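Local coordinates for protein LBCATS-a (Synthetic construct, PDB 5EY5) that probably works as a tryptophan synthase alpha subunit, cleaving indole-glycerol phosphate to indole and glyceraldehyde 3-phosphate, and here holds sn-glycerol-3-phosphate in its pocket, at residues I48-P53 and E83-L88; T76-V81 and I97-Y102. All blocks are in the same frame, centred on the assembly; numbering follows the deposited sequence.

Contact 1: I48-P53 and E83-L88; sequences IELGIP and EMVREL. With G3P (sn-glycerol-3-phosphate), chain E.
Leu50 and Met84 meet end to end, joining strand 48-51 to helix 78-91 through apolar side chains. The methyl CD1 of Leu50 lies 3.9 Å from CE of Met84, and the same CD1 stands 4.3 Å from CG2 of Val85, so one leucine branch meets two successive residues of the helix. Met84 leaves the helix with CG anti to its backbone N (chi1 -165°), then bends at both chi2 and chi3, which brings the terminal methyl round to the strand. The backbones stay well apart, 9.8 Å between CA of Leu50 and CA of Val85, and the side chains bridge that distance. Further out, Ile97 and Ile23 of the two flanking strands pack on Leu50, Thr33 of helix 30-42 packs on Met84, and Phe99 touches Val85. Next to Leu50 in the strand, Glu49 turns to the barrel interior with its chain extended beyond CG, and its OE2 accepts a short 2.5 Å hydrogen bond from O1 of sn-glycerol-3-phosphate. Successive strand residues thus face opposite ways, Leu50 to the helix layer and Glu49 to the ligand pocket, as in the TIM barrel of the tryptophan synthase alpha chain.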
ATOM      1  N   ILE A  48      50.912  11.227  20.230  1.00 31.95           N
ATOM      2  CA  ILE A  48      49.683  11.943  19.927  1.00 34.60           C
ATOM      3  C   ILE A  48      49.002  11.236  18.776  1.00 36.56           C
ATOM      4  O   ILE A  48      49.615  11.025  17.718  1.00 33.83           O
ATOM      5  CB  ILE A  48      49.939  13.419  19.598  1.00 36.82           C
ATOM      6  CG1 ILE A  48      50.358  14.154  20.868  1.00 34.98           C
ATOM      7  CG2 ILE A  48      48.683  14.021  18.955  1.00 37.50           C
ATOM      8  CD1 ILE A  48      50.957  15.499  20.619  1.00 39.66           C
ATOM      9  N   GLU A  49      47.745  10.841  19.000  1.00 35.45           N
ATOM     10  CA  GLU A  49      46.876  10.352  17.946  1.00 36.16           C
ATOM     11  C   GLU A  49      46.081  11.514  17.370  1.00 30.44           C
ATOM     12  O   GLU A  49      45.441  12.269  18.112  1.00 30.30           O
ATOM     13  CB  GLU A  49      45.924   9.277  18.470  1.00 36.72           C
ATOM     14  CG  GLU A  49      46.599   7.975  18.855  1.00 44.98           C
ATOM     15  CD  GLU A  49      45.623   6.946  19.417  1.00 45.35           C
ATOM     16  OE1 GLU A  49      46.093   5.926  19.959  1.00 46.39           O
ATOM     17  OE2 GLU A  49      44.394   7.156  19.309  1.00 43.15           O
ATOM     18  N   LEU A  50      46.128  11.649  16.049  1.00 26.88           N
ATOM     19  CA  LEU A  50      45.328  12.626  15.317  1.00 28.09           C
ATOM     20  C   LEU A  50      44.291  11.872  14.498  1.00 32.66           C
ATOM     21  O   LEU A  50      44.646  11.054  13.642  1.00 34.56           O
ATOM     22  CB  LEU A  50      46.204  13.494  14.408  1.00 25.10           C
ATOM     23  CG  LEU A  50      47.062  14.530  15.147  1.00 32.90           C
ATOM     24  CD1 LEU A  50      48.000  15.269  14.179  1.00 35.93           C
ATOM     25  CD2 LEU A  50      46.183  15.506  15.890  1.00 32.30           C
ATOM     26  N   GLY A  51      43.014  12.139  14.766  1.00 33.13           N
ATOM     27  CA  GLY A  51      41.951  11.507  14.006  1.00 28.84           C
ATOM     28  C   GLY A  51      41.737  12.223  12.691  1.00 32.40           C
ATOM     29  O   GLY A  51      41.527  13.441  12.663  1.00 30.66           O
ATOM     30  N   ILE A  52      41.821  11.475  11.594  1.00 30.25           N
ATOM     31  CA  ILE A  52      41.505  12.001  10.269  1.00 26.33           C
ATOM     32  C   ILE A  52      40.001  11.870  10.089  1.00 28.72           C
ATOM     33  O   ILE A  52      39.475  10.737  10.127  1.00 28.24           O
ATOM     34  CB  ILE A  52      42.262  11.270   9.157  1.00 25.79           C
ATOM     35  CG1 ILE A  52      43.779  11.330   9.405  1.00 31.26           C
ATOM     36  CG2 ILE A  52      41.893  11.855   7.798  1.00 28.68           C
ATOM     37  CD1 ILE A  52      44.278  12.665   9.875  1.00 34.41           C
ATOM     38  N   PRO A  53      39.272  12.967   9.963  1.00 26.95           N
ATOM     39  CA  PRO A  53      37.812  12.879  10.061  1.00 27.90           C
ATOM     40  C   PRO A  53      37.239  12.164   8.850  1.00 30.66           C
ATOM     41  O   PRO A  53      37.661  12.391   7.716  1.00 30.96           O
ATOM     42  CB  PRO A  53      37.371  14.349  10.114  1.00 32.70           C
ATOM     43  CG  PRO A  53      38.486  15.109   9.385  1.00 27.73           C
ATOM     44  CD  PRO A  53      39.749  14.357   9.785  1.00 31.58           C
ATOM     45  N   GLU A  83      49.945  18.987   5.948  1.00 35.31           N
ATOM     46  CA  GLU A  83      50.622  20.276   6.024  1.00 37.74           C
ATOM     47  C   GLU A  83      50.751  20.737   7.469  1.00 35.34           C
ATOM     48  O   GLU A  83      51.764  21.332   7.854  1.00 39.64           O
ATOM     49  CB  GLU A  83      49.883  21.319   5.187  1.00 39.06           C
ATOM     50  N   MET A  84      49.728  20.482   8.284  1.00 39.22           N
ATOM     51  CA  MET A  84      49.819  20.809   9.701  1.00 39.75           C
ATOM     52  C   MET A  84      50.918  19.998  10.376  1.00 36.29           C
ATOM     53  O   MET A  84      51.689  20.537  11.178  1.00 37.14           O
ATOM     54  CB  MET A  84      48.471  20.569  10.385  1.00 44.04           C
ATOM     55  CG  MET A  84      48.362  21.201  11.763  1.00 46.04           C
ATOM     56  SD  MET A  84      47.528  20.102  12.915  1.00 49.84           S
ATOM     57  CE  MET A  84      48.860  18.949  13.220  1.00 51.26           C
ATOM     58  N   VAL A  85      51.017  18.702  10.058  1.00 34.46           N
ATOM     59  CA  VAL A  85      52.102  17.896  10.621  1.00 36.54           C
ATOM     60  C   VAL A  85      53.459  18.425  10.172  1.00 37.05           C
ATOM     61  O   VAL A  85      54.432  18.415  10.942  1.00 37.96           O
ATOM     62  CB  VAL A  85      51.912  16.404  10.255  1.00 37.30           C
ATOM     63  CG1 VAL A  85      53.096  15.564  10.747  1.00 36.64           C
ATOM     64  CG2 VAL A  85      50.625  15.892  10.853  1.00 29.37           C
ATOM     65  N   ARG A  86      53.547  18.945   8.949  1.00 37.91           N
ATOM     66  CA  ARG A  86      54.828  19.496   8.517  1.00 38.57           C
ATOM     67  C   ARG A  86      55.137  20.804   9.232  1.00 40.72           C
ATOM     68  O   ARG A  86      56.286  21.050   9.610  1.00 43.52           O
ATOM     69  CB  ARG A  86      54.851  19.673   6.998  1.00 49.53           C
ATOM     70  CG  ARG A  86      55.012  18.347   6.256  1.00 57.03           C
ATOM     71  CD  ARG A  86      55.379  18.537   4.790  1.00 66.93           C
ATOM     72  NE  ARG A  86      54.414  19.375   4.082  1.00 74.51           N
ATOM     73  CZ  ARG A  86      53.311  18.921   3.488  1.00 77.30           C
ATOM     74  NH1 ARG A  86      53.024  17.623   3.506  1.00 69.42           N
ATOM     75  NH2 ARG A  86      52.495  19.768   2.870  1.00 79.57           N
ATOM     76  N   GLU A  87      54.128  21.649   9.454  1.00 49.83           N
ATOM     77  CA  GLU A  87      54.358  22.811  10.307  1.00 51.28           C
ATOM     78  C   GLU A  87      54.795  22.365  11.692  1.00 49.29           C
ATOM     79  O   GLU A  87      55.719  22.938  12.277  1.00 58.76           O
ATOM     80  CB  GLU A  87      53.104  23.686  10.395  1.00 53.32           C
ATOM     81  CG  GLU A  87      52.485  24.022   9.056  1.00 70.57           C
ATOM     82  CD  GLU A  87      53.521  24.438   8.027  1.00 88.41           C
ATOM     83  OE1 GLU A  87      54.150  25.505   8.204  1.00 96.82           O
ATOM     84  OE2 GLU A  87      53.715  23.685   7.046  1.00 90.04           O
ATOM     85  N   LEU A  88      54.157  21.324  12.222  1.00 44.48           N
ATOM     86  CA  LEU A  88      54.603  20.763  13.492  1.00 44.48           C
ATOM     87  C   LEU A  88      56.079  20.394  13.439  1.00 40.62           C
ATOM     88  O   LEU A  88      56.866  20.801  14.298  1.00 46.47           O
ATOM     89  CB  LEU A  88      53.766  19.542  13.838  1.00 38.35           C
ATOM     90  CG  LEU A  88      52.962  19.668  15.124  1.00 51.86           C
ATOM     91  CD1 LEU A  88      52.041  18.460  15.264  1.00 54.07           C
ATOM     92  CD2 LEU A  88      53.891  19.825  16.339  1.00 49.64           C
TER
HETATM   93  O1  G3P E 301      42.221   6.162  20.183  1.00 39.15           O
HETATM   94  C1  G3P E 301      40.845   6.250  19.961  1.00 43.18           C
HETATM   95  C2  G3P E 301      40.171   7.065  21.060  1.00 44.48           C
HETATM   96  O2  G3P E 301      38.912   7.437  20.578  1.00 44.20           O
HETATM   97  C3  G3P E 301      40.068   6.274  22.381  1.00 35.39           C
HETATM   98  O1P G3P E 301      38.740   5.926  22.697  1.00 38.97           O
HETATM   99  O4P G3P E 301      37.378   8.091  22.793  1.00 45.39           O
HETATM  100  O2P G3P E 301      36.658   6.198  24.277  1.00 36.67           O
HETATM  101  O3P G3P E 301      38.710   7.409  24.804  1.00 44.00           O
HETATM  102  P   G3P E 301      37.845   6.928  23.662  1.00 42.49           P

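Contact 2: T76-V81 and I97-Y102; sequences TTLDKV and IVFLTY
Phe99 meets Val81 and Leu78 in the helix-on-strand layer of a TIM barrel, where helix 78-91 covers the outer surface of strand 97-100. The contact between the two segments is apolar. Val81 and Phe99 pass alongside one another, pointing opposite ways, and CG1 of Val81, anti to its backbone N (chi1 -169°), comes obliquely to the far end of the ring, 3.6 Å from CZ and 3.8 Å from CE1 of Phe99. Leu78 adds a looser touch from one turn earlier in the helix, its CD2 lying 4.4 Å from CE2 of Phe99. Phe82 also meets this ring, with the two planes at about 35°, and Leu126 of the next strand packs against it. Leu100, the following residue in the strand, touches the bound sn-glycerol-3-phosphate.

Hydrogen bonds shape each segment separately. Thr77 is the N-cap of the helix: its OG1 accepts from N of Lys80 at 3.2 Å, a bent bond with an N-H...O angle of 145°, while its carbonyl O receives N of Val81. In the other segment, OG1 of Thr101 donates to O of Tyr102 at 2.8 Å, lying in the carbonyl plane on a lone pair.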
ATOM      1  N   THR A  76      38.503  20.096   6.674  1.00 32.92           N
ATOM      2  CA  THR A  76      39.663  19.242   6.907  1.00 35.80           C
ATOM      3  C   THR A  76      39.795  18.201   5.803  1.00 43.57           C
ATOM      4  O   THR A  76      38.826  17.519   5.454  1.00 45.41           O
ATOM      5  CB  THR A  76      39.536  18.563   8.272  1.00 32.63           C
ATOM      6  OG1 THR A  76      39.436  19.580   9.279  1.00 36.37           O
ATOM      7  CG2 THR A  76      40.737  17.654   8.588  1.00 31.17           C
ATOM      8  N   THR A  77      40.994  18.096   5.235  1.00 42.16           N
ATOM      9  CA  THR A  77      41.333  17.037   4.290  1.00 45.83           C
ATOM     10  C   THR A  77      42.637  16.389   4.730  1.00 46.17           C
ATOM     11  O   THR A  77      43.362  16.925   5.571  1.00 37.63           O
ATOM     12  CB  THR A  77      41.501  17.565   2.861  1.00 42.68           C
ATOM     13  OG1 THR A  77      42.609  18.474   2.826  1.00 40.14           O
ATOM     14  CG2 THR A  77      40.227  18.273   2.371  1.00 41.48           C
ATOM     15  N   LEU A  78      42.930  15.221   4.152  1.00 45.95           N
ATOM     16  CA  LEU A  78      44.203  14.559   4.423  1.00 45.40           C
ATOM     17  C   LEU A  78      45.368  15.488   4.125  1.00 41.96           C
ATOM     18  O   LEU A  78      46.248  15.696   4.967  1.00 44.88           O
ATOM     19  CB  LEU A  78      44.321  13.278   3.601  1.00 44.02           C
ATOM     20  CG  LEU A  78      43.951  11.988   4.314  1.00 44.82           C
ATOM     21  CD1 LEU A  78      44.199  10.801   3.403  1.00 46.74           C
ATOM     22  CD2 LEU A  78      44.770  11.880   5.599  1.00 40.03           C
ATOM     23  N   ASP A  79      45.375  16.079   2.932  1.00 44.12           N
ATOM     24  CA  ASP A  79      46.451  16.994   2.558  1.00 51.58           C
ATOM     25  C   ASP A  79      46.636  18.115   3.573  1.00 37.18           C
ATOM     26  O   ASP A  79      47.768  18.550   3.811  1.00 37.67           O
ATOM     27  CB  ASP A  79      46.184  17.584   1.169  1.00 67.90           C
ATOM     28  CG  ASP A  79      46.519  16.616   0.044  1.00 79.93           C
ATOM     29  OD1 ASP A  79      47.553  15.921   0.145  1.00 84.25           O
ATOM     30  OD2 ASP A  79      45.750  16.554  -0.939  1.00 83.85           O
ATOM     31  N   LYS A  80      45.544  18.594   4.180  1.00 38.48           N
ATOM     32  CA  LYS A  80      45.647  19.698   5.135  1.00 42.12           C
ATOM     33  C   LYS A  80      46.223  19.238   6.476  1.00 33.43           C
ATOM     34  O   LYS A  80      46.950  19.986   7.135  1.00 37.16           O
ATOM     35  CB  LYS A  80      44.275  20.348   5.334  1.00 42.15           C
ATOM     36  CG  LYS A  80      43.862  21.289   4.200  1.00 44.94           C
ATOM     37  CD  LYS A  80      42.400  21.703   4.315  1.00 47.18           C
ATOM     38  CE  LYS A  80      41.956  22.529   3.123  1.00 54.09           C
ATOM     39  NZ  LYS A  80      40.476  22.729   3.098  1.00 52.44           N
ATOM     40  N   VAL A  81      45.904  18.024   6.907  1.00 34.17           N
ATOM     41  CA  VAL A  81      46.499  17.534   8.146  1.00 30.12           C
ATOM     42  C   VAL A  81      47.986  17.252   7.936  1.00 34.40           C
ATOM     43  O   VAL A  81      48.813  17.538   8.812  1.00 38.32           O
ATOM     44  CB  VAL A  81      45.727  16.302   8.656  1.00 34.07           C
ATOM     45  CG1 VAL A  81      46.165  15.934  10.104  1.00 29.24           C
ATOM     46  CG2 VAL A  81      44.222  16.591   8.618  1.00 34.44           C
ATOM     47  N   ILE A  97      53.731  11.038  16.136  1.00 32.79           N
ATOM     48  CA  ILE A  97      52.403  11.376  15.634  1.00 30.77           C
ATOM     49  C   ILE A  97      51.836  10.135  14.965  1.00 28.90           C
ATOM     50  O   ILE A  97      52.518   9.501  14.150  1.00 32.06           O
ATOM     51  CB  ILE A  97      52.453  12.558  14.645  1.00 32.09           C
ATOM     52  CG1 ILE A  97      52.912  13.823  15.357  1.00 30.51           C
ATOM     53  CG2 ILE A  97      51.076  12.786  13.975  1.00 30.82           C
ATOM     54  CD1 ILE A  97      51.884  14.362  16.320  1.00 33.79           C
ATOM     55  N   VAL A  98      50.608   9.778  15.335  1.00 26.15           N
ATOM     56  CA  VAL A  98      49.873   8.665  14.741  1.00 25.47           C
ATOM     57  C   VAL A  98      48.613   9.227  14.102  1.00 27.05           C
ATOM     58  O   VAL A  98      47.890  10.006  14.739  1.00 31.80           O
ATOM     59  CB  VAL A  98      49.516   7.596  15.790  1.00 29.53           C
ATOM     60  CG1 VAL A  98      48.616   6.507  15.174  1.00 28.19           C
ATOM     61  CG2 VAL A  98      50.789   6.983  16.361  1.00 28.32           C
ATOM     62  N   PHE A  99      48.369   8.855  12.840  1.00 29.34           N
ATOM     63  CA  PHE A  99      47.106   9.131  12.160  1.00 28.70           C
ATOM     64  C   PHE A  99      46.140   7.988  12.424  1.00 33.45           C
ATOM     65  O   PHE A  99      46.465   6.824  12.159  1.00 28.99           O
ATOM     66  CB  PHE A  99      47.284   9.286  10.646  1.00 26.83           C
ATOM     67  CG  PHE A  99      47.671  10.659  10.210  1.00 27.63           C
ATOM     68  CD1 PHE A  99      47.984  11.632  11.141  1.00 32.52           C
ATOM     69  CD2 PHE A  99      47.713  10.983   8.857  1.00 29.24           C
ATOM     70  CE1 PHE A  99      48.351  12.911  10.729  1.00 32.65           C
ATOM     71  CE2 PHE A  99      48.069  12.246   8.437  1.00 33.96           C
ATOM     72  CZ  PHE A  99      48.389  13.220   9.381  1.00 33.83           C
ATOM     73  N   LEU A 100      44.947   8.317  12.928  1.00 27.59           N
ATOM     74  CA  LEU A 100      43.873   7.345  13.061  1.00 29.08           C
ATOM     75  C   LEU A 100      42.891   7.675  11.954  1.00 26.68           C
ATOM     76  O   LEU A 100      42.312   8.768  11.926  1.00 26.97           O
ATOM     77  CB  LEU A 100      43.234   7.398  14.453  1.00 30.35           C
ATOM     78  CG  LEU A 100      42.181   6.348  14.820  1.00 37.32           C
ATOM     79  CD1 LEU A 100      42.101   6.200  16.342  1.00 33.22           C
ATOM     80  CD2 LEU A 100      40.813   6.707  14.225  1.00 31.12           C
ATOM     81  N   THR A 101      42.774   6.779  10.984  1.00 29.22           N
ATOM     82  CA  THR A 101      41.968   7.097   9.819  1.00 27.99           C
ATOM     83  C   THR A 101      41.241   5.841   9.387  1.00 31.02           C
ATOM     84  O   THR A 101      41.807   4.754   9.446  1.00 26.91           O
ATOM     85  CB  THR A 101      42.819   7.651   8.659  1.00 34.26           C
ATOM     86  OG1 THR A 101      41.997   7.846   7.496  1.00 31.68           O
ATOM     87  CG2 THR A 101      43.970   6.718   8.305  1.00 33.11           C
ATOM     88  N   TYR A 102      39.977   5.990   9.000  1.00 26.49           N
ATOM     89  CA  TYR A 102      39.305   4.910   8.300  1.00 23.13           C
ATOM     90  C   TYR A 102      39.969   4.679   6.951  1.00 23.52           C
ATOM     91  O   TYR A 102      40.756   5.495   6.471  1.00 29.06           O
ATOM     92  CB  TYR A 102      37.818   5.225   8.173  1.00 29.10           C
ATOM     93  CG  TYR A 102      37.184   5.185   9.539  1.00 28.10           C
ATOM     94  CD1 TYR A 102      37.283   6.268  10.397  1.00 26.76           C
ATOM     95  CD2 TYR A 102      36.558   4.037   9.997  1.00 33.70           C
ATOM     96  CE1 TYR A 102      36.735   6.220  11.667  1.00 35.65           C
ATOM     97  CE2 TYR A 102      36.007   3.978  11.261  1.00 41.74           C
ATOM     98  CZ  TYR A 102      36.099   5.075  12.091  1.00 40.75           C
ATOM     99  OH  TYR A 102      35.546   5.023  13.342  1.00 42.21           O
TER

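Overall arrangement
Contacts 1 and 2 have centres about 6 Å apart and share helix 78-91, contact 2 using its first turn and contact 1 the turns that follow. Their segments alternate along the chain in the order 48-53, 76-81, 83-88, 97-102. Helix 78-91 packs on two neighbouring parallel strands of the eight-stranded barrel, 48-51 and 97-100, and lies between them in sequence, as in a beta-alpha-beta crossover. Those strands are joined directly, with Leu50 N probably hydrogen-bonded to Val98 O at 2.7 Å, and apolar packing of Ile52 CG2 on Leu78 CD2 at 3.6 Å ties the contacts together. The two strands also bring Glu49 and Leu100 side by side into the ligand pocket, while their opposite faces carry the helix contacts.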